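Local structure of tubulin-like protein CetZ (Methanosaeta thermophila, 3ZID) at residues A239-P244 against R281-V286. The protein binds GTP and is a tubulin/FtsZ-type GTPase thought to take part in the control of archaeal cell shape. Residues are numbered along the deposited sequence; the frame is centred on the assembly and turned at random.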
loop_
_atom_site.group_PDB
_atom_site.type_symbol
_atom_site.label_atom_id
_atom_site.label_comp_id
_atom_site.label_asym_id
_atom_site.label_seq_id
_atom_site.Cartn_x
_atom_site.Cartn_y
_atom_site.Cartn_z
ATOM N N ALA A 239 3.871 3.337 22.756
ATOM C CA ALA A 239 4.440 4.038 23.906
ATOM C C ALA A 239 5.285 3.132 24.795
ATOM O O ALA A 239 5.120 1.912 24.778
ATOM C CB ALA A 239 3.329 4.696 24.743
ATOM N N ASP A 240 6.207 3.721 25.559
ATOM C CA ASP A 240 6.974 2.915 26.491
ATOM C C ASP A 240 6.406 3.130 27.893
ATOM O O ASP A 240 5.620 4.051 28.111
ATOM C CB ASP A 240 8.451 3.284 26.452
ATOM C CG ASP A 240 9.308 2.322 27.252
ATOM O OD1 ASP A 240 9.394 1.138 26.864
ATOM O OD2 ASP A 240 9.872 2.746 28.288
ATOM N N LYS A 241 6.822 2.272 28.823
ATOM C CA LYS A 241 6.375 2.272 30.218
ATOM C C LYS A 241 6.671 3.593 30.928
ATOM O O LYS A 241 5.900 4.034 31.780
ATOM C CB LYS A 241 6.961 1.073 30.967
ATOM C CG LYS A 241 6.328 0.843 32.323
ATOM C CD LYS A 241 6.930 -0.349 33.053
ATOM C CE LYS A 241 6.311 -1.648 32.532
ATOM N NZ LYS A 241 6.792 -2.857 33.252
ATOM N N LYS A 242 7.829 4.172 30.626
ATOM C CA LYS A 242 8.237 5.452 31.189
ATOM C C LYS A 242 7.173 6.498 30.920
ATOM O O LYS A 242 6.652 7.102 31.843
ATOM C CB LYS A 242 9.501 5.978 30.501
ATOM C CG LYS A 242 10.711 5.081 30.439
ATOM C CD LYS A 242 11.627 5.607 29.330
ATOM C CE LYS A 242 12.939 4.852 29.234
ATOM N NZ LYS A 242 13.733 5.305 28.047
ATOM N N SER A 243 6.894 6.736 29.639
ATOM C CA SER A 243 5.934 7.753 29.220
ATOM C C SER A 243 4.766 7.157 28.454
ATOM O O SER A 243 4.815 7.042 27.226
ATOM C CB SER A 243 6.621 8.818 28.377
ATOM O OG SER A 243 7.149 8.244 27.200
ATOM N N PRO A 244 3.704 6.792 29.176
ATOM C CA PRO A 244 2.481 6.171 28.656
ATOM C C PRO A 244 1.424 7.202 28.235
ATOM O O PRO A 244 0.283 6.830 27.962
ATOM C CB PRO A 244 1.982 5.368 29.848
ATOM C CG PRO A 244 2.378 6.220 31.021
ATOM C CD PRO A 244 3.696 6.854 30.653
ATOM N N ARG A 281 -6.087 -1.453 30.788
ATOM C CA ARG A 281 -7.192 -0.602 31.201
ATOM C C ARG A 281 -6.687 0.580 32.058
ATOM O O ARG A 281 -7.204 1.697 31.980
ATOM C CB ARG A 281 -8.214 -1.450 31.982
ATOM C CG ARG A 281 -9.486 -0.746 32.417
ATOM C CD ARG A 281 -10.327 -1.676 33.317
ATOM N NE ARG A 281 -10.788 -2.895 32.662
ATOM C CZ ARG A 281 -11.849 -2.996 31.856
ATOM N NH1 ARG A 281 -12.616 -1.942 31.571
ATOM N NH2 ARG A 281 -12.152 -4.176 31.338
ATOM N N GLU A 282 -5.680 0.339 32.892
ATOM C CA GLU A 282 -5.256 1.402 33.805
ATOM C C GLU A 282 -4.674 2.607 33.051
ATOM O O GLU A 282 -4.645 3.708 33.561
ATOM C CB GLU A 282 -4.292 0.887 34.879
ATOM C CG GLU A 282 -2.986 0.312 34.354
ATOM C CD GLU A 282 -3.080 -1.179 34.052
ATOM O OE1 GLU A 282 -4.221 -1.703 33.894
ATOM O OE2 GLU A 282 -1.998 -1.817 33.973
ATOM N N TYR A 283 -4.228 2.398 31.824
ATOM C CA TYR A 283 -3.719 3.504 31.029
ATOM C C TYR A 283 -4.795 4.300 30.311
ATOM O O TYR A 283 -4.492 5.342 29.736
ATOM C CB TYR A 283 -2.751 2.984 29.990
ATOM C CG TYR A 283 -1.505 2.383 30.570
ATOM C CD1 TYR A 283 -0.718 3.100 31.467
ATOM C CD2 TYR A 283 -1.086 1.115 30.187
ATOM C CE1 TYR A 283 0.447 2.569 31.982
ATOM C CE2 TYR A 283 0.076 0.575 30.697
ATOM C CZ TYR A 283 0.840 1.309 31.598
ATOM O OH TYR A 283 2.000 0.775 32.102
ATOM N N LEU A 284 -6.028 3.800 30.309
ATOM C CA LEU A 284 -7.083 4.353 29.443
ATOM C C LEU A 284 -8.069 5.243 30.174
ATOM O O LEU A 284 -8.970 4.778 30.871
ATOM C CB LEU A 284 -7.830 3.239 28.707
ATOM C CG LEU A 284 -6.984 2.271 27.876
ATOM C CD1 LEU A 284 -7.826 1.128 27.337
ATOM C CD2 LEU A 284 -6.225 2.957 26.745
ATOM N N ASN A 285 -7.882 6.542 30.021
ATOM C CA ASN A 285 -8.762 7.535 30.598
ATOM C C ASN A 285 -9.648 8.057 29.477
ATOM O O ASN A 285 -9.187 8.822 28.624
ATOM C CB ASN A 285 -7.903 8.656 31.194
ATOM C CG ASN A 285 -8.714 9.727 31.902
ATOM O OD1 ASN A 285 -9.852 10.036 31.531
ATOM N ND2 ASN A 285 -8.112 10.320 32.925
ATOM N N VAL A 286 -10.897 7.604 29.451
ATOM C CA VAL A 286 -11.814 7.959 28.376
ATOM C C VAL A 286 -12.001 9.459 28.200
ATOM O O VAL A 286 -12.057 9.963 27.083
ATOM C CB VAL A 286 -13.184 7.268 28.552
ATOM C CG1 VAL A 286 -14.064 7.527 27.337
ATOM C CG2 VAL A 286 -12.982 5.800 28.749
HETATM O O HOH W 1 -2.184 6.715 30.151
#
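Pro-244 and Tyr-283 bring two surface loops together at the edge of the C-terminal domain, their CA atoms 7.2 Å apart. Residues 239-244 run without regular structure from strand 232-238 to helix 246-252. Residues 281-286 open with a 3-10 turn, closed by a hydrogen bond of 2.9 Å from Leu-284 N to Arg-281 O, and then lead into helix 286-296, where Asn-285 takes the N-cap position and bonds through OD1 to the N of Glu-288. Both loops thus join a strand of the four-stranded mixed sheet to a helix.

Tyr-283 carries its side of the contact. Its CG stands beside the backbone N and anti to the carbonyl carbon (chi1 -65°), which sends the ring across to the neighbouring loop. There CB of Pro-244 comes obliquely to the CD1-CE1 side of the ring, 3.8 Å from CE1 and 3.9 Å from CD1. The phenol oxygen extends past the proline to the foot of the Lys-241 side chain, where CG lies 4.3 Å from OH; this lysine is poorly ordered, and the loose touch carries little weight. Pro-314, which touches Tyr-283 and whose carbonyl accepts a backbone hydrogen bond from Ala-239, ties the ring to the start of the other loop.

A water links the two main chains beside this apolar touch. It donates to Tyr-283 O at 2.7 Å and, more weakly, to Pro-244 O at 3.3 Å, so that two carbonyl groups share one bridging molecule.

With 125 Å² buried in total, one close proline-tyrosine contact, a looser lysine touch and a water bridge of unequal strength, the chemistry implies a light, partly hydrated association of neighbouring strand-to-helix connections, far from the nucleotide pocket.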